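Local coordinates for flavin prenyltransferase PAD1, mitochondrial (Aspergillus niger, PDB 6QLG), which probably makes the prenylated FMN cofactor of ferulic acid decarboxylase, joining a dimethylallyl group to N5 and C6 of reduced FMN without a metal, at residues B[57-60]-B[61-65]; B[195-198]-B[199-203]; B[214-217]-B[218-221]. One frame throughout, in Å; residues are numbered along the deposited sequence. Where two conformers were deposited one is given.

Contact 1 (B[57-60]-B[61-65]); sequences IKVL and IALRR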
ATOM      1  N   ILE B  57      29.127 -14.439 -22.732  1.00 21.22           N
ATOM      2  CA  ILE B  57      29.949 -15.342 -23.533  1.00 25.19           C
ATOM      3  C   ILE B  57      30.371 -16.550 -22.706  1.00 24.61           C
ATOM      4  O   ILE B  57      30.300 -17.696 -23.170  1.00 24.22           O
ATOM      5  CB  ILE B  57      31.166 -14.591 -24.106  1.00 27.81           C
ATOM      6  CG1 ILE B  57      30.724 -13.607 -25.192  1.00 24.90           C
ATOM      7  CG2 ILE B  57      32.189 -15.570 -24.663  1.00 27.05           C
ATOM      8  CD1 ILE B  57      31.734 -12.513 -25.473  1.00 26.25           C
ATOM      9  N   LYS B  58      30.796 -16.320 -21.462  1.00 22.25           N
ATOM     10  CA  LYS B  58      31.243 -17.430 -20.627  1.00 23.95           C
ATOM     11  C   LYS B  58      30.082 -18.303 -20.172  1.00 29.03           C
ATOM     12  O   LYS B  58      30.277 -19.493 -19.898  1.00 25.23           O
ATOM     13  CB  LYS B  58      32.025 -16.900 -19.427  1.00 26.68           C
ATOM     14  CG  LYS B  58      33.357 -16.277 -19.808  1.00 30.54           C
ATOM     15  CD  LYS B  58      34.379 -16.432 -18.700  1.00 38.81           C
ATOM     16  CE  LYS B  58      35.772 -16.645 -19.264  1.00 41.98           C
ATOM     17  NZ  LYS B  58      36.403 -17.870 -18.699  1.00 49.93           N
ATOM     18  N   VAL B  59      28.872 -17.744 -20.085  1.00 21.87           N
ATOM     19  CA  VAL B  59      27.708 -18.571 -19.783  1.00 22.31           C
ATOM     20  C   VAL B  59      27.437 -19.540 -20.928  1.00 24.92           C
ATOM     21  O   VAL B  59      27.161 -20.726 -20.706  1.00 23.97           O
ATOM     22  CB  VAL B  59      26.483 -17.688 -19.477  1.00 24.94           C
ATOM     23  CG1 VAL B  59      25.199 -18.490 -19.620  1.00 19.94           C
ATOM     24  CG2 VAL B  59      26.587 -17.099 -18.073  1.00 21.46           C
ATOM     25  N   LEU B  60      27.520 -19.056 -22.171  1.00 21.80           N
ATOM     26  CA  LEU B  60      27.306 -19.925 -23.324  1.00 27.44           C
ATOM     27  C   LEU B  60      28.340 -21.046 -23.370  1.00 26.51           C
ATOM     28  O   LEU B  60      28.006 -22.197 -23.676  1.00 28.44           O
ATOM     29  CB  LEU B  60      27.348 -19.106 -24.614  1.00 27.77           C
ATOM     30  CG  LEU B  60      26.138 -18.227 -24.931  1.00 27.42           C
ATOM     31  CD1 LEU B  60      26.459 -17.268 -26.067  1.00 25.20           C
ATOM     32  CD2 LEU B  60      24.931 -19.080 -25.275  1.00 24.42           C
ATOM     33  N   ILE B  61      29.598 -20.727 -23.065  1.00 27.60           N
ATOM     34  CA  ILE B  61      30.649 -21.741 -23.069  1.00 30.18           C
ATOM     35  C   ILE B  61      30.413 -22.761 -21.963  1.00 32.29           C
ATOM     36  O   ILE B  61      30.565 -23.971 -22.173  1.00 32.31           O
ATOM     37  CB  ILE B  61      32.030 -21.071 -22.939  1.00 26.43           C
ATOM     38  CG1 ILE B  61      32.335 -20.230 -24.182  1.00 29.81           C
ATOM     39  CG2 ILE B  61      33.120 -22.111 -22.711  1.00 33.68           C
ATOM     40  CD1 ILE B  61      33.513 -19.295 -24.010  1.00 25.40           C
ATOM     41  N   ALA B  62      30.026 -22.293 -20.773  1.00 27.81           N
ATOM     42  CA  ALA B  62      29.819 -23.200 -19.649  1.00 26.50           C
ATOM     43  C   ALA B  62      28.623 -24.116 -19.882  1.00 28.53           C
ATOM     44  O   ALA B  62      28.660 -25.298 -19.519  1.00 32.56           O
ATOM     45  CB  ALA B  62      29.641 -22.402 -18.357  1.00 29.91           C
ATOM     46  N   LEU B  63      27.551 -23.590 -20.481  1.00 24.73           N
ATOM     47  CA  LEU B  63      26.373 -24.415 -20.730  1.00 28.89           C
ATOM     48  C   LEU B  63      26.640 -25.448 -21.818  1.00 28.63           C
ATOM     49  O   LEU B  63      26.136 -26.576 -21.747  1.00 26.80           O
ATOM     50  CB  LEU B  63      25.181 -23.536 -21.108  1.00 24.23           C
ATOM     51  CG  LEU B  63      24.545 -22.699 -19.996  1.00 30.54           C
ATOM     52  CD1 LEU B  63      23.497 -21.763 -20.579  1.00 22.50           C
ATOM     53  CD2 LEU B  63      23.936 -23.593 -18.928  1.00 19.75           C
ATOM     54  N   ARG B  64      27.415 -25.077 -22.841  1.00 26.25           N
ATOM     55  CA  ARG B  64      27.818 -26.052 -23.850  1.00 34.98           C
ATOM     56  C   ARG B  64      28.604 -27.192 -23.214  1.00 31.99           C
ATOM     57  O   ARG B  64      28.375 -28.368 -23.518  1.00 37.04           O
ATOM     58  CB  ARG B  64      28.645 -25.364 -24.938  1.00 30.63           C
ATOM     59  CG  ARG B  64      29.413 -26.315 -25.845  1.00 39.18           C
ATOM     60  CD  ARG B  64      29.550 -25.742 -27.244  1.00 32.70           C
ATOM     61  NE  ARG B  64      28.254 -25.630 -27.906  1.00 41.13           N
ATOM     62  CZ  ARG B  64      28.063 -25.049 -29.085  1.00 49.25           C
ATOM     63  NH1 ARG B  64      26.844 -24.997 -29.607  1.00 46.34           N
ATOM     64  NH2 ARG B  64      29.086 -24.519 -29.744  1.00 47.26           N
ATOM     65  N   ARG B  65      29.526 -26.854 -22.308  1.00 35.38           N
ATOM     66  CA  ARG B  65      30.282 -27.868 -21.580  1.00 37.97           C
ATOM     67  C   ARG B  65      29.367 -28.811 -20.808  1.00 42.23           C
ATOM     68  O   ARG B  65      29.700 -29.987 -20.625  1.00 38.75           O
ATOM     69  CB  ARG B  65      31.264 -27.184 -20.627  1.00 39.41           C
ATOM     70  CG  ARG B  65      32.557 -27.935 -20.378  1.00 49.99           C
ATOM     71  CD  ARG B  65      33.693 -26.958 -20.096  1.00 55.03           C
ATOM     72  NE  ARG B  65      34.144 -26.282 -21.311  1.00 70.95           N
ATOM     73  CZ  ARG B  65      34.999 -25.264 -21.332  1.00 65.93           C
ATOM     74  NH1 ARG B  65      35.497 -24.787 -20.199  1.00 50.43           N
ATOM     75  NH2 ARG B  65      35.353 -24.718 -22.489  1.00 62.53           N
TER
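Ile61 N donates to Ile57 O at 3.1 Å, the first of four i to i+4 backbone bonds given by consecutive residues of one alpha-helix. Ala62 N reaches Lys58 O and Leu63 N reaches Val59 O, both at 2.9 Å between N and O. Arg64 N closes the series on Leu60 O. All four carbonyls of 57-60 are thus satisfied inside the helix. The N-H...O angles run from 155° to 161°.

Two apolar pairs run along this ladder. Ile57 and Ile61 lie side by side and point the same way, with Ile57 CG2 4.0 Å from Ile61 CD1. CG2 of Ile57 is anti to the backbone N, beside the carbonyl carbon, and this puts the methyl next to Ile61. Val59 CG1 meets Leu63 CD1 at 3.8 Å in a similar alongside manner. Leu63 CG also rests 3.4 Å from Val59 O.

Two charged ends, of Lys58 and Arg64, find partners beyond the helix. Lys58 NZ forms salt bridges with Glu198 OE2 and Asp202 OD1. Arg64 NH1 pairs with Asp98, and its NH2 donates to Ala95 O.

The helix is the crossover of the beta-alpha-beta unit 42-47, 53-65, 69-74. Leu60 and Leu63 pack on both strands of that unit. Lys58, Ala62 and Leu63 touch helix 197-210, while Ile57 and Ile61 meet Leu96.

Contact 2 (B[195-198]-B[199-203]); sequences GSIE and DLIDQ. With DMA (dimethylallyl diphosphate), chain N.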
ATOM      1  N   GLY B 195      43.457 -14.605  -9.035  1.00 35.86           N
ATOM      2  CA  GLY B 195      44.647 -14.098  -9.678  1.00 35.47           C
ATOM      3  C   GLY B 195      44.404 -13.391 -10.991  1.00 37.22           C
ATOM      4  O   GLY B 195      45.364 -12.940 -11.623  1.00 35.95           O
ATOM      5  N   SER B 196      43.150 -13.275 -11.419  1.00 33.21           N
ATOM      6  CA  SER B 196      42.821 -12.647 -12.691  1.00 32.51           C
ATOM      7  C   SER B 196      41.350 -12.263 -12.687  1.00 32.63           C
ATOM      8  O   SER B 196      40.560 -12.762 -11.882  1.00 28.11           O
ATOM      9  CB  SER B 196      43.121 -13.577 -13.869  1.00 28.89           C
ATOM     10  OG  SER B 196      42.231 -14.678 -13.874  1.00 33.77           O
ATOM     11  N   ILE B 197      40.995 -11.363 -13.609  1.00 29.91           N
ATOM     12  CA  ILE B 197      39.593 -11.004 -13.801  1.00 30.20           C
ATOM     13  C   ILE B 197      38.780 -12.238 -14.167  1.00 33.69           C
ATOM     14  O   ILE B 197      37.659 -12.434 -13.679  1.00 27.03           O
ATOM     15  CB  ILE B 197      39.469  -9.911 -14.879  1.00 32.34           C
ATOM     16  CG1 ILE B 197      40.046  -8.585 -14.377  1.00 29.32           C
ATOM     17  CG2 ILE B 197      38.018  -9.738 -15.310  1.00 32.24           C
ATOM     18  CD1 ILE B 197      40.162  -7.532 -15.463  1.00 32.89           C
ATOM     19  N   GLU B 198      39.344 -13.099 -15.018  1.00 30.44           N
ATOM     20  CA  GLU B 198      38.623 -14.276 -15.490  1.00 30.07           C
ATOM     21  C   GLU B 198      38.263 -15.222 -14.350  1.00 26.71           C
ATOM     22  O   GLU B 198      37.214 -15.874 -14.398  1.00 28.47           O
ATOM     23  CB  GLU B 198      39.460 -15.002 -16.546  1.00 31.14           C
ATOM     24  CG  GLU B 198      38.785 -16.215 -17.155  1.00 39.65           C
ATOM     25  CD  GLU B 198      39.598 -16.831 -18.277  1.00 51.91           C
ATOM     26  OE1 GLU B 198      40.844 -16.739 -18.233  1.00 49.09           O
ATOM     27  OE2 GLU B 198      38.990 -17.411 -19.202  1.00 47.87           O
ATOM     28  N   ASP B 199      39.112 -15.312 -13.322  1.00 29.51           N
ATOM     29  CA  ASP B 199      38.790 -16.146 -12.168  1.00 26.60           C
ATOM     30  C   ASP B 199      37.516 -15.668 -11.483  1.00 27.82           C
ATOM     31  O   ASP B 199      36.653 -16.476 -11.121  1.00 27.24           O
ATOM     32  CB  ASP B 199      39.948 -16.145 -11.171  1.00 29.54           C
ATOM     33  CG  ASP B 199      41.147 -16.927 -11.663  1.00 34.99           C
ATOM     34  OD1 ASP B 199      40.981 -17.779 -12.563  1.00 31.31           O
ATOM     35  OD2 ASP B 199      42.255 -16.689 -11.141  1.00 33.04           O
ATOM     36  N   LEU B 200      37.386 -14.355 -11.289  1.00 26.53           N
ATOM     37  CA  LEU B 200      36.181 -13.820 -10.667  1.00 26.20           C
ATOM     38  C   LEU B 200      34.966 -14.023 -11.563  1.00 26.70           C
ATOM     39  O   LEU B 200      33.877 -14.353 -11.076  1.00 27.69           O
ATOM     40  CB  LEU B 200      36.388 -12.343 -10.330  1.00 25.50           C
ATOM     41  CG  LEU B 200      37.423 -12.095  -9.227  1.00 25.79           C
ATOM     42  CD1 LEU B 200      37.900 -10.649  -9.202  1.00 23.25           C
ATOM     43  CD2 LEU B 200      36.868 -12.500  -7.864  1.00 25.24           C
ATOM     44  N   ILE B 201      35.137 -13.857 -12.878  1.00 26.73           N
ATOM     45  CA  ILE B 201      34.037 -14.095 -13.808  1.00 27.00           C
ATOM     46  C   ILE B 201      33.597 -15.554 -13.753  1.00 27.74           C
ATOM     47  O   ILE B 201      32.396 -15.854 -13.750  1.00 25.90           O
ATOM     48  CB  ILE B 201      34.442 -13.687 -15.237  1.00 32.42           C
ATOM     49  CG1 ILE B 201      34.703 -12.182 -15.318  1.00 28.04           C
ATOM     50  CG2 ILE B 201      33.357 -14.076 -16.229  1.00 32.28           C
ATOM     51  CD1 ILE B 201      35.026 -11.698 -16.718  1.00 27.25           C
ATOM     52  N   ASP B 202      34.559 -16.479 -13.704  1.00 25.06           N
ATOM     53  CA  ASP B 202      34.228 -17.902 -13.670  1.00 25.73           C
ATOM     54  C   ASP B 202      33.396 -18.250 -12.443  1.00 23.55           C
ATOM     55  O   ASP B 202      32.470 -19.067 -12.521  1.00 27.72           O
ATOM     56  CB  ASP B 202      35.507 -18.742 -13.698  1.00 30.08           C
ATOM     57  CG  ASP B 202      36.195 -18.721 -15.052  1.00 35.14           C
ATOM     58  OD1 ASP B 202      35.523 -18.442 -16.067  1.00 34.74           O
ATOM     59  OD2 ASP B 202      37.416 -18.984 -15.099  1.00 36.55           O
ATOM     60  N   GLN B 203      33.714 -17.647 -11.297  1.00 22.96           N
ATOM     61  CA  GLN B 203      32.929 -17.895 -10.093  1.00 29.15           C
ATOM     62  C   GLN B 203      31.515 -17.341 -10.233  1.00 26.02           C
ATOM     63  O   GLN B 203      30.544 -18.009  -9.861  1.00 22.61           O
ATOM     64  CB  GLN B 203      33.633 -17.294  -8.875  1.00 25.95           C
ATOM     65  CG  GLN B 203      33.070 -17.749  -7.536  1.00 27.86           C
ATOM     66  CD  GLN B 203      31.988 -16.822  -7.008  1.00 33.34           C
ATOM     67  OE1 GLN B 203      31.690 -15.790  -7.610  1.00 27.42           O
ATOM     68  NE2 GLN B 203      31.403 -17.183  -5.871  1.00 33.25           N
TER
HETATM   69  C1  DMA N 301      29.731 -15.884   0.512  1.00 51.77           C
HETATM   70  O1  DMA N 301      28.819 -16.686  -0.186  1.00 54.58           O
HETATM   71  C2  DMA N 301      29.682 -16.221   2.001  1.00 46.48           C
HETATM   72  C3  DMA N 301      30.767 -16.627   2.626  1.00 44.96           C
HETATM   73  C4  DMA N 301      30.701 -16.966   4.112  1.00 41.22           C
HETATM   74  C5  DMA N 301      32.088 -16.765   1.873  1.00 46.49           C
HETATM   75  PA  DMA N 301      27.401 -16.004  -0.686  1.00 60.84           P
HETATM   76  O1A DMA N 301      27.286 -14.610  -0.111  1.00 49.40           O
HETATM   77  O2A DMA N 301      26.238 -16.846  -0.223  1.00 47.34           O
HETATM   78  O3A DMA N 301      27.372 -15.921  -2.331  1.00 56.86           O
HETATM   79  PB  DMA N 301      28.728 -15.784  -3.254  1.00 52.80           P
HETATM   80  O1B DMA N 301      29.759 -14.973  -2.510  1.00 52.71           O
HETATM   81  O2B DMA N 301      28.392 -15.077  -4.546  1.00 56.09           O
HETATM   82  O3B DMA N 301      29.269 -17.164  -3.543  1.00 53.25           O
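Ser196 caps the first turn of helix 197-210. Its OG accepts from Asp199 N at 3.2 Å, with an N-H...O angle of 150°. The hydroxyl sits between the backbone N and the carbonyl carbon (chi1 68°), a rotation that turns it to that amide. A weak bond from Asp199 N to Ser196 O adds to the cap. The Asp199 carboxylate holds the residue before the cap: its OD2 accepts from Gly195 N at 3.2 Å through the anti lone pair.

The close-packed side lies one turn on. Ile197 CG2 leans on Ile201 CD1 at 3.8 Å, the two side chains crossing at a slant. Ile201 N also donates to Ile197 O at 3.0 Å, and Asp202 N to Glu198 O at 2.8 Å. The isoleucine face belongs to a subunit interface: Ile197, Leu200 and Ile201 pack on Ser196, Ile197 and Phe190 of a second subunit. Ile201 also touches helix 53-65.

The N-cap opens the helix that carries Gln203 to the dimethylallyl diphosphate pocket. Gln203 NE2 makes a weak bond to O3B of the diphosphate at 3.2 Å.

The acidic side is looser. Gly195 and Glu198 are exposed. Glu198 CG lies 3.7 Å from Asp202 OD2, and the two carboxylate planes are 40° apart. Lys58 of helix 53-65 is their shared partner and probably offsets their like charges.

Contact 3 (B[214-217]-B[218-221]); sequences LDTG and DFER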
ATOM      1  N   LEU B 214      22.761 -26.469 -11.894  1.00 35.29           N
ATOM      2  CA  LEU B 214      23.865 -26.875 -12.750  1.00 32.65           C
ATOM      3  C   LEU B 214      25.176 -26.575 -12.037  1.00 36.91           C
ATOM      4  O   LEU B 214      25.341 -25.503 -11.447  1.00 29.94           O
ATOM      5  CB  LEU B 214      23.825 -26.152 -14.102  1.00 30.95           C
ATOM      6  CG  LEU B 214      22.697 -26.552 -15.054  1.00 35.00           C
ATOM      7  CD1 LEU B 214      22.536 -25.512 -16.151  1.00 30.13           C
ATOM      8  CD2 LEU B 214      22.954 -27.933 -15.648  1.00 34.10           C
ATOM      9  N   ASP B 215      26.104 -27.526 -12.097  1.00 33.40           N
ATOM     10  CA  ASP B 215      27.389 -27.435 -11.408  1.00 35.59           C
ATOM     11  C   ASP B 215      28.491 -27.420 -12.462  1.00 36.37           C
ATOM     12  O   ASP B 215      28.818 -28.459 -13.042  1.00 32.96           O
ATOM     13  CB  ASP B 215      27.561 -28.600 -10.434  1.00 39.93           C
ATOM     14  CG  ASP B 215      28.825 -28.488  -9.596  1.00 38.36           C
ATOM     15  OD1 ASP B 215      29.548 -27.476  -9.713  1.00 37.69           O
ATOM     16  OD2 ASP B 215      29.093 -29.421  -8.810  1.00 45.86           O
ATOM     17  N   THR B 216      29.066 -26.239 -12.713  1.00 35.75           N
ATOM     18  CA  THR B 216      30.171 -26.153 -13.662  1.00 33.57           C
ATOM     19  C   THR B 216      31.412 -26.881 -13.165  1.00 38.26           C
ATOM     20  O   THR B 216      32.247 -27.277 -13.984  1.00 39.96           O
ATOM     21  CB  THR B 216      30.532 -24.692 -13.950  1.00 33.82           C
ATOM     22  OG1 THR B 216      31.000 -24.063 -12.750  1.00 32.46           O
ATOM     23  CG2 THR B 216      29.327 -23.931 -14.492  1.00 32.38           C
ATOM     24  N   GLY B 217      31.552 -27.057 -11.851  1.00 34.91           N
ATOM     25  CA  GLY B 217      32.759 -27.638 -11.292  1.00 37.48           C
ATOM     26  C   GLY B 217      34.021 -26.883 -11.630  1.00 37.47           C
ATOM     27  O   GLY B 217      35.113 -27.452 -11.559  1.00 46.00           O
ATOM     28  N   ASP B 218      33.909 -25.607 -11.996  0.53 39.47           N
ATOM     29  CA  ASP B 218      35.053 -24.823 -12.442  0.53 39.30           C
ATOM     30  C   ASP B 218      35.301 -23.621 -11.539  0.53 38.52           C
ATOM     31  O   ASP B 218      35.861 -22.613 -11.972  0.53 41.98           O
ATOM     32  CB  ASP B 218      34.868 -24.383 -13.895  0.53 41.09           C
ATOM     33  CG  ASP B 218      35.130 -25.508 -14.881  0.53 43.87           C
ATOM     34  OD1 ASP B 218      35.857 -26.458 -14.521  0.53 41.23           O
ATOM     35  OD2 ASP B 218      34.608 -25.447 -16.015  0.53 44.61           O
ATOM     36  N   PHE B 219      34.888 -23.717 -10.277  1.00 38.61           N
ATOM     37  CA  PHE B 219      35.173 -22.680  -9.296  1.00 40.35           C
ATOM     38  C   PHE B 219      35.113 -23.302  -7.909  1.00 36.36           C
ATOM     39  O   PHE B 219      34.450 -24.318  -7.691  1.00 42.42           O
ATOM     40  CB  PHE B 219      34.200 -21.496  -9.411  1.00 36.63           C
ATOM     41  CG  PHE B 219      32.829 -21.780  -8.869  1.00 33.20           C
ATOM     42  CD1 PHE B 219      31.904 -22.484  -9.621  1.00 36.50           C
ATOM     43  CD2 PHE B 219      32.463 -21.337  -7.608  1.00 35.19           C
ATOM     44  CE1 PHE B 219      30.639 -22.746  -9.125  1.00 35.04           C
ATOM     45  CE2 PHE B 219      31.201 -21.597  -7.106  1.00 33.37           C
ATOM     46  CZ  PHE B 219      30.288 -22.301  -7.866  1.00 30.45           C
ATOM     47  N   GLU B 220      35.818 -22.677  -6.968  1.00 37.70           N
ATOM     48  CA  GLU B 220      35.939 -23.196  -5.611  1.00 37.70           C
ATOM     49  C   GLU B 220      34.735 -22.742  -4.792  1.00 41.60           C
ATOM     50  O   GLU B 220      34.582 -21.551  -4.507  1.00 38.84           O
ATOM     51  CB  GLU B 220      37.243 -22.728  -4.969  1.00 40.01           C
ATOM     52  N   ARG B 221      33.882 -23.691  -4.417  1.00 34.77           N
ATOM     53  CA  ARG B 221      32.774 -23.388  -3.525  1.00 37.98           C
ATOM     54  C   ARG B 221      33.293 -23.144  -2.112  1.00 41.64           C
ATOM     55  O   ARG B 221      34.315 -23.698  -1.698  1.00 39.88           O
ATOM     56  CB  ARG B 221      31.759 -24.532  -3.527  1.00 35.53           C
ATOM     57  CG  ARG B 221      31.262 -24.897  -4.912  1.00 36.64           C
ATOM     58  CD  ARG B 221      30.104 -25.880  -4.866  1.00 33.58           C
ATOM     59  NE  ARG B 221      29.536 -26.068  -6.197  1.00 42.83           N
ATOM     60  CZ  ARG B 221      28.670 -25.235  -6.766  1.00 45.20           C
ATOM     61  NH1 ARG B 221      28.254 -24.156  -6.110  1.00 34.59           N
ATOM     62  NH2 ARG B 221      28.214 -25.482  -7.987  1.00 35.24           N
TER
HETATM   63  O   HOH W   1      31.400 -27.874  -7.432  1.00 39.50           O
HETATM   64  O   HOH W   2      34.654 -28.639 -14.540  1.00 44.29           O
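Asp218 N gives a weak hydrogen bond of 3.4 Å to Thr216 OG1. A water donates to Thr216 O at 2.8 Å; its link to Asp218 OD1 is doubtful. Gly217, with positive phi, makes the bend between the two residues. Its N donates to Asp215 OD1 at 3.0 Å, which makes 215-217 an Asx turn.

Phe219 follows. Its ring stands at about a right angle to the Thr216 side chain. Thr216 OG1 meets the ring edge in plane, 3.6 Å from CD1. Arg221, two residues on, also meets this ring: Phe219 CZ lies over one face of its guanidinium, offset toward the rim.

Arg221 folds back to Asp215. Its chain is extended from CG to NE (chi2 -171°, chi3 172°), which carries the guanidinium across to the carboxylate. NH2 gives Asp215 OD1 a salt bridge of 3.0 Å, with an N-H...O angle of 161°. The oxygen lies near the guanidinium plane, but NH2 comes from above the carboxylate plane. Gly217 N approaches OD1 from the opposite face. A water adds a third donor to OD1 and accepts from Arg221 NE at 2.9 Å.

The loop follows helix 197-210. Phe219 packs on Gln203, Arg207 and Asp210 of that helix, and Arg221 NH2 also pairs with Asp210. Thr216 touches Leu209. Arg221 NH1 donates to Ser114 O of a third subunit, so the loop lies between helix 197-210 of its own chain and that neighbouring subunit.

In the fold
From the N terminus, contact 1 comes first, within the crossover helix 53-65 between strands 42-47 and 69-74. Contact 2 follows much later, at the start of helix 197-210. Contact 3 lies in the loop after that helix. Each joins adjoining segments, so none closes a long loop; the three run in series, with no nesting or crossing. They meet in space. Contacts 1 and 2 join the two helices through charged pairs and Lys58 on Ile201. Leu63 on Leu214 ties contact 1 to contact 3. Gln203 on Phe219 brings contacts 2 and 3 together beside the dimethylallyl diphosphate site, which a third subunit completes.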